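Local coordinates for protein citrinin polyketide synthase (Monascus purpureus, PDB 5MPT) that builds the polyketide precursor of the mycotoxin citrinin as a non-reducing synthase, of which this chain is the C-methyltransferase domain, at residues A[127-132]-A[138-143]; A[311-316]-A[348-353]; A[353-356]-A[361-364]. All blocks are in the same frame, centred on the assembly; numbering follows the deposited sequence. Where two conformers were deposited one is given.

Contact 1. Residues A[127-132]-A[138-143]; sequences ELLHDE and EHKLTS. With EDO (1,2-ethanediol), chain C.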
# COMPACT_ATOMS: atom_id res chain seq x y z
N GLU A 127 0.37 -6.60 24.49
CA GLU A 127 1.42 -5.67 24.84
C GLU A 127 1.65 -4.66 23.72
O GLU A 127 1.84 -3.47 23.98
CB GLU A 127 2.72 -6.41 25.14
CG GLU A 127 2.70 -7.18 26.46
CD GLU A 127 3.97 -7.98 26.70
OE1 GLU A 127 4.85 -8.03 25.80
OE2 GLU A 127 4.11 -8.56 27.78
N LEU A 128 1.65 -5.12 22.47
CA LEU A 128 1.87 -4.24 21.35
C LEU A 128 0.74 -3.24 21.21
O LEU A 128 0.98 -2.06 20.93
CB LEU A 128 2.04 -5.08 20.09
CG LEU A 128 2.51 -4.39 18.83
CD1 LEU A 128 3.79 -3.59 19.01
CD2 LEU A 128 2.70 -5.45 17.74
N LEU A 129 -0.50 -3.67 21.41
CA LEU A 129 -1.62 -2.73 21.35
C LEU A 129 -1.54 -1.69 22.46
O LEU A 129 -1.85 -0.52 22.26
CB LEU A 129 -2.94 -3.50 21.43
CG LEU A 129 -3.32 -4.41 20.26
CD1 LEU A 129 -4.64 -5.00 20.59
CD2 LEU A 129 -3.37 -3.61 18.96
N HIS A 130 -1.13 -2.11 23.65
CA HIS A 130 -1.03 -1.17 24.75
C HIS A 130 0.15 -0.22 24.55
O HIS A 130 0.05 0.98 24.81
CB HIS A 130 -0.92 -1.95 26.07
CG HIS A 130 -0.63 -1.08 27.25
ND1 HIS A 130 0.65 -0.72 27.59
CD2 HIS A 130 -1.44 -0.51 28.16
CE1 HIS A 130 0.61 0.06 28.66
NE2 HIS A 130 -0.65 0.20 29.03
N ASP A 131 1.26 -0.74 24.01
CA ASP A 131 2.48 0.07 23.89
C ASP A 131 2.47 1.01 22.69
O ASP A 131 3.14 2.05 22.72
CB ASP A 131 3.68 -0.85 23.76
CG ASP A 131 4.01 -1.55 25.06
OD1 ASP A 131 3.40 -1.22 26.10
OD2 ASP A 131 4.90 -2.41 25.02
N GLU A 132 1.79 0.62 21.62
CA GLU A 132 1.83 1.33 20.34
C GLU A 132 0.42 1.49 19.80
O GLU A 132 0.10 1.04 18.69
CB GLU A 132 2.73 0.60 19.36
CG GLU A 132 4.17 0.57 19.78
CD GLU A 132 4.83 1.92 19.71
OE1 GLU A 132 4.23 2.86 19.13
OE2 GLU A 132 5.96 2.04 20.24
N GLU A 138 -2.88 -2.37 12.10
CA GLU A 138 -2.16 -3.41 11.36
C GLU A 138 -1.77 -4.56 12.25
O GLU A 138 -1.57 -5.68 11.76
CB GLU A 138 -0.90 -2.86 10.70
CG GLU A 138 0.08 -2.19 11.63
CD GLU A 138 -0.04 -0.69 11.58
OE1 GLU A 138 -1.20 -0.20 11.63
OE2 GLU A 138 1.03 -0.05 11.52
N HIS A 139 -1.65 -4.32 13.54
CA HIS A 139 -1.35 -5.40 14.47
C HIS A 139 -2.57 -6.26 14.73
O HIS A 139 -2.47 -7.50 14.80
CB HIS A 139 -0.78 -4.78 15.75
CG HIS A 139 0.48 -4.03 15.48
ND1 HIS A 139 0.86 -2.91 16.19
CD2 HIS A 139 1.41 -4.21 14.52
CE1 HIS A 139 2.01 -2.46 15.71
NE2 HIS A 139 2.35 -3.22 14.68
N LYS A 140 -3.74 -5.64 14.85
CA LYS A 140 -4.98 -6.40 14.92
C LYS A 140 -5.18 -7.20 13.64
O LYS A 140 -5.59 -8.38 13.70
CB LYS A 140 -6.16 -5.47 15.15
CG LYS A 140 -6.15 -4.69 16.45
CD LYS A 140 -7.44 -3.86 16.56
CE LYS A 140 -7.49 -3.00 17.80
NZ LYS A 140 -8.52 -1.92 17.64
N LEU A 141 -4.93 -6.60 12.48
CA LEU A 141 -5.06 -7.33 11.23
C LEU A 141 -4.08 -8.50 11.19
O LEU A 141 -4.39 -9.57 10.66
CB LEU A 141 -4.84 -6.41 10.04
CG LEU A 141 -5.33 -6.90 8.66
CD1 LEU A 141 -6.83 -7.12 8.67
CD2 LEU A 141 -4.93 -5.88 7.63
N THR A 142 -2.87 -8.29 11.71
CA THR A 142 -1.87 -9.35 11.73
C THR A 142 -2.38 -10.58 12.48
O THR A 142 -2.23 -11.73 12.02
CB THR A 142 -0.59 -8.80 12.36
OG1 THR A 142 0.01 -7.85 11.46
CG2 THR A 142 0.42 -9.92 12.67
N SER A 143 -3.07 -10.37 13.59
CA SER A 143 -3.59 -11.52 14.31
C SER A 143 -4.88 -12.07 13.72
O SER A 143 -5.15 -13.28 13.85
CB SER A 143 -3.77 -11.17 15.79
OG SER A 143 -2.51 -11.23 16.43
C1 EDO C . 5.53 7.31 18.13
O1 EDO C . 6.93 7.04 18.24
C2 EDO C . 4.76 6.01 18.31
O2 EDO C . 5.45 4.95 17.61
O HOH W 1 -0.19 -1.47 18.40

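Contact 2. Residues A[311-316]-A[348-353]; sequences LLLLEM and THWKKI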
# COMPACT_ATOMS: atom_id res chain seq x y z
N LEU A 311 0.84 12.17 -12.67
CA LEU A 311 0.50 11.08 -11.78
C LEU A 311 1.21 11.26 -10.44
O LEU A 311 2.42 11.49 -10.41
CB LEU A 311 0.92 9.76 -12.42
CG LEU A 311 0.91 8.48 -11.54
CD1 LEU A 311 -0.50 8.18 -11.09
CD2 LEU A 311 1.47 7.35 -12.35
N LEU A 312 0.48 11.07 -9.36
CA LEU A 312 1.04 11.02 -8.01
C LEU A 312 0.75 9.64 -7.44
O LEU A 312 -0.37 9.36 -7.00
CB LEU A 312 0.47 12.12 -7.12
CG LEU A 312 1.18 12.22 -5.78
CD1 LEU A 312 2.62 12.66 -5.93
CD2 LEU A 312 0.47 13.23 -4.92
N LEU A 313 1.77 8.80 -7.47
CA LEU A 313 1.72 7.50 -6.80
C LEU A 313 2.04 7.64 -5.32
O LEU A 313 2.92 8.42 -4.91
CB LEU A 313 2.71 6.54 -7.43
CG LEU A 313 2.49 6.13 -8.87
CD1 LEU A 313 3.75 5.52 -9.42
CD2 LEU A 313 1.34 5.13 -8.95
N LEU A 314 1.34 6.87 -4.51
CA LEU A 314 1.75 6.59 -3.14
C LEU A 314 1.97 5.10 -3.13
O LEU A 314 1.00 4.34 -3.22
CB LEU A 314 0.71 7.03 -2.11
CG LEU A 314 1.22 7.16 -0.67
CD1 LEU A 314 0.16 7.81 0.21
CD2 LEU A 314 1.63 5.83 -0.07
N GLU A 315 3.23 4.67 -3.10
CA GLU A 315 3.57 3.26 -3.25
C GLU A 315 4.52 2.81 -2.16
O GLU A 315 5.47 3.51 -1.82
CB GLU A 315 4.21 2.99 -4.61
CG GLU A 315 3.22 2.82 -5.71
CD GLU A 315 2.55 1.47 -5.67
OE1 GLU A 315 3.08 0.55 -5.00
OE2 GLU A 315 1.48 1.34 -6.30
N MET A 316 4.25 1.63 -1.64
CA MET A 316 5.17 0.97 -0.74
C MET A 316 6.37 0.48 -1.54
O MET A 316 6.22 -0.36 -2.44
CB MET A 316 4.47 -0.18 -0.03
CG MET A 316 5.34 -0.78 1.04
SD MET A 316 4.46 -1.86 2.18
CE MET A 316 3.95 -0.68 3.45
N THR A 348 13.19 3.46 -8.07
CA THR A 348 14.06 3.43 -9.24
C THR A 348 13.45 2.59 -10.35
O THR A 348 13.55 2.94 -11.53
CB THR A 348 15.45 2.91 -8.85
OG1 THR A 348 15.32 1.66 -8.15
CG2 THR A 348 16.17 3.90 -7.96
N HIS A 349 12.80 1.49 -9.98
CA HIS A 349 12.11 0.67 -10.97
C HIS A 349 10.89 1.39 -11.51
O HIS A 349 10.61 1.36 -12.71
CB HIS A 349 11.68 -0.66 -10.34
CG HIS A 349 10.90 -1.54 -11.27
ND1 HIS A 349 11.50 -2.26 -12.29
CD2 HIS A 349 9.58 -1.80 -11.35
CE1 HIS A 349 10.57 -2.93 -12.94
NE2 HIS A 349 9.40 -2.68 -12.38
N TRP A 350 10.11 2.00 -10.62
CA TRP A 350 8.98 2.79 -11.06
C TRP A 350 9.42 3.84 -12.08
O TRP A 350 8.75 4.04 -13.09
CB TRP A 350 8.30 3.44 -9.87
CG TRP A 350 7.45 2.53 -9.07
CD1 TRP A 350 7.76 1.96 -7.88
CD2 TRP A 350 6.14 2.09 -9.41
NE1 TRP A 350 6.71 1.19 -7.45
CE2 TRP A 350 5.71 1.24 -8.38
CE3 TRP A 350 5.29 2.32 -10.50
CZ2 TRP A 350 4.45 0.62 -8.40
CZ3 TRP A 350 4.06 1.70 -10.51
CH2 TRP A 350 3.65 0.88 -9.49
N LYS A 351 10.53 4.52 -11.83
CA LYS A 351 11.00 5.52 -12.79
C LYS A 351 11.29 4.87 -14.14
O LYS A 351 10.96 5.43 -15.19
CB LYS A 351 12.24 6.23 -12.24
CG LYS A 351 12.85 7.26 -13.16
CD LYS A 351 14.06 7.90 -12.50
CE LYS A 351 14.76 8.95 -13.38
NZ LYS A 351 14.20 10.31 -13.22
N LYS A 352 11.92 3.70 -14.13
CA LYS A 352 12.21 3.00 -15.38
C LYS A 352 10.94 2.76 -16.17
O LYS A 352 10.87 3.09 -17.36
CB LYS A 352 12.92 1.68 -15.10
CG LYS A 352 13.50 1.02 -16.35
CD LYS A 352 14.04 -0.38 -16.07
CE LYS A 352 12.91 -1.39 -15.85
NZ LYS A 352 13.41 -2.77 -15.59
N ILE A 353 9.92 2.19 -15.53
CA ILE A 353 8.66 1.94 -16.21
C ILE A 353 8.08 3.25 -16.73
O ILE A 353 7.73 3.37 -17.91
CB ILE A 353 7.66 1.25 -15.27
CG1 ILE A 353 8.22 -0.09 -14.76
CG2 ILE A 353 6.31 1.09 -15.95
CD1 ILE A 353 8.36 -1.14 -15.79
O HOH W 2 5.60 -0.35 -5.11

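Contact 3. Residues A[353-356]-A[361-364]; sequences ILTS and HVDW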
# COMPACT_ATOMS: atom_id res chain seq x y z
N ILE A 353 9.92 2.19 -15.53
CA ILE A 353 8.66 1.94 -16.21
C ILE A 353 8.08 3.25 -16.73
O ILE A 353 7.73 3.37 -17.91
CB ILE A 353 7.66 1.25 -15.27
CG1 ILE A 353 8.22 -0.09 -14.76
CG2 ILE A 353 6.31 1.09 -15.95
CD1 ILE A 353 8.36 -1.14 -15.79
N LEU A 354 7.96 4.23 -15.84
CA LEU A 354 7.29 5.49 -16.15
C LEU A 354 7.95 6.19 -17.32
O LEU A 354 7.28 6.66 -18.24
CB LEU A 354 7.28 6.37 -14.92
CG LEU A 354 6.37 5.88 -13.81
CD1 LEU A 354 6.75 6.52 -12.48
CD2 LEU A 354 4.93 6.21 -14.15
N THR A 355 9.28 6.22 -17.33
CA THR A 355 10.00 6.86 -18.43
C THR A 355 9.75 6.13 -19.74
O THR A 355 9.57 6.75 -20.79
CB THR A 355 11.49 6.89 -18.10
OG1 THR A 355 11.69 7.69 -16.93
CG2 THR A 355 12.29 7.48 -19.23
N SER A 356 9.74 4.80 -19.69
CA SER A 356 9.61 4.00 -20.90
C SER A 356 8.26 4.15 -21.57
O SER A 356 8.15 3.90 -22.77
CB SER A 356 9.89 2.53 -20.58
OG SER A 356 8.85 1.97 -19.79
N HIS A 361 8.99 13.47 -16.56
CA HIS A 361 9.71 13.86 -15.35
C HIS A 361 9.23 12.98 -14.21
O HIS A 361 8.02 12.86 -14.01
CB HIS A 361 9.47 15.31 -14.98
CG HIS A 361 10.17 15.75 -13.72
ND1 HIS A 361 11.50 16.11 -13.70
CD2 HIS A 361 9.72 15.88 -12.45
CE1 HIS A 361 11.84 16.47 -12.48
NE2 HIS A 361 10.78 16.34 -11.70
N VAL A 362 10.16 12.38 -13.49
CA VAL A 362 9.85 11.53 -12.34
C VAL A 362 10.65 11.99 -11.14
O VAL A 362 11.86 12.22 -11.25
CB VAL A 362 10.14 10.04 -12.62
CG1 VAL A 362 9.78 9.20 -11.39
CG2 VAL A 362 9.41 9.58 -13.90
N ASP A 363 9.98 12.11 -10.00
CA ASP A 363 10.63 12.46 -8.74
C ASP A 363 9.95 11.68 -7.62
O ASP A 363 8.87 11.10 -7.81
CB ASP A 363 10.57 13.98 -8.52
CG ASP A 363 11.64 14.49 -7.52
OD1 ASP A 363 12.40 13.69 -6.94
OD2 ASP A 363 11.72 15.74 -7.34
N TRP A 364 10.58 11.64 -6.45
CA TRP A 364 9.91 10.99 -5.32
C TRP A 364 10.44 11.53 -4.00
O TRP A 364 11.49 12.17 -3.95
CB TRP A 364 10.07 9.47 -5.33
CG TRP A 364 11.48 8.98 -5.43
CD1 TRP A 364 12.37 8.78 -4.42
CD2 TRP A 364 12.15 8.62 -6.64
NE1 TRP A 364 13.56 8.33 -4.92
CE2 TRP A 364 13.45 8.22 -6.28
CE3 TRP A 364 11.79 8.62 -7.99
CZ2 TRP A 364 14.38 7.81 -7.23
CZ3 TRP A 364 12.71 8.22 -8.92
CH2 TRP A 364 13.99 7.81 -8.54

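Contact 1. Residues A[127-132]-A[138-143]
Leu128 puts CG anti to its own nitrogen (chi1 -170°), which aims its branches at helix 136-146. His139 turns CG anti to its carbonyl carbon (chi1 -61°), and its imidazole meets the leucine face on. CD2 of Leu128 lies 3.4 Å above the imidazole centre and almost on the ring normal. This is a CH-pi contact. The methine comes in over the ND1 side of the ring, Leu128 CG 3.4 Å from His139 ND1. The two side chains cross at about a right angle, with the CD2 methyl over the ring centre.

The edge of the same ring is polar. A water lies in the imidazole plane, 2.8 Å from His139 ND1. It gives a hydrogen to Leu128 O at 2.8 Å and lies unusually close to Glu132 O. One water therefore ties the C-terminal end of helix 121-131 to the histidine and helps fix the ring rotation. Glu132 is the first residue to leave the helix. Its OE1 accepts a bond from O2 of an ethanediol, probably picked up from the crystallisation liquor.

Toward solvent the contact thins to Leu129 CD2 against Lys140 CG, 3.9 Å apart. Helix 40-62 packs on the same core, with Val44 and Ser48 on His139 and Arg47 on Leu128.

The two helix segments run antiparallel at 169°, their axes 10.4 Å apart at closest. This is a helical hairpin, two consecutive helices folded back through a short connection, and it lies away from the methyl-transfer site.

Contact 2. Residues A[311-316]-A[348-353]
The apolar part is Leu313 against Trp350. Leu313 CD1 comes within 3.7 Å of Trp350 CE3. It sits above the indole plane but out toward the rim of the six-membered ring. Trp350 also touches Leu294 of helix 294-304 and Ile378 of the neighbouring strand 375-381, so the indole packs between helix 294-304 and the sheet.

The second kind of contact is a carboxylate packed obliquely at the CZ2 side of the indole. Glu315 lies on the same side of the indole plane as Leu313. Its CD approaches Trp350 CZ2 to 3.4 Å, and its CG rides 3.5 Å above the ring plane, offset toward the rim. The chain bends at chi2 (-77°), which lays the carboxylate beside the ring, the two planes 36° apart.

The polar part runs through a water in the indole plane. Trp350 NE1 donates to it at 3.0 Å. The water also lies 2.7 Å from Glu315 OE1 and 2.7 Å from Met316 O. It thus joins the tryptophan to the end of the strand. Glu315 OE1 has a further partner in His289 ND1, and Asn286 OD1 holds Met316 N.

Glu315 and His289 are both catalytic for methyl transfer, so Trp350 is a second-shell residue that packs against one of them. A helix laid on the central sheet of a Rossmann-like methyltransferase here packs beside the active-site residue Glu315, near the C-terminal end of strand 309-316.

Contact 3. Residues A[353-356]-A[361-364]
Leu354 and Val362 face each other where helix 347-356 lies on the edge strand of the methyltransferase sheet. The topology is that of a class I, Rossmann-like methyltransferase. Strand 309-316, helix 347-356 and strand 361-364 form a beta-alpha-beta crossover. The two strands run parallel, and the antiparallel strand 375-381 lies between them in the sheet.

The tight part is small and wholly apolar. Leu354 CB stands 4.0 Å from Val362 CG2, and Leu354 CD1 is 4.2 Å from Val362 CG1. The valine holds CG1 anti to its nitrogen (chi1 -180°). Both of its methyls can then take part: CG2 meets the root of the leucine and CG1 meets its tip. The side chains cross at about a right angle. Leu354 also reaches Ala380 of strand 375-381 and Thr298 of helix 294-304, which extend this core.

The loose side faces solvent. Thr355 adds a marginal touch, its OG1 4.2 Å from Val362 CG2. That hydroxyl is engaged within the helix, where it bonds to Lys351 O. Ser356 behaves alike: its OG donates to Ile353 O at 2.6 Å, so this polar group too turns back on its own helix.

On the strand, His361 points away from the helix. Trp364 instead lies against helix 347-356, and it takes Val362 CG1 at its ring edge, in the ring plane. Asp363 OD1 forms a salt bridge with Lys25 of helix 14-26. The same oxygen accepts Trp364 N at 2.8 Å, from above the carboxylate plane and through a bent N-H...O angle of 136°.

Contacts 2 and 3 are neighbours, their centres about 7 Å apart. Both use helix 347-356 and the same mixed sheet, and they share Ile353. Leu311 CD2 and Leu354 CD2 touch at 4.1 Å, so their cores join. Contact 2 is fully buried and mixes an indole, a carboxylate and a water beside the catalytic residues. Contact 3 lies at the sheet edge and is plain aliphatic packing with an exposed threonine at its border. Contact 1 is across the chain centre, about 30 Å from contact 2 between centres. It joins two helices and is only partly buried. Its ring is capped centrally by a methyl, whereas the indole of contact 2 is met off-centre; both rings have a water in their plane.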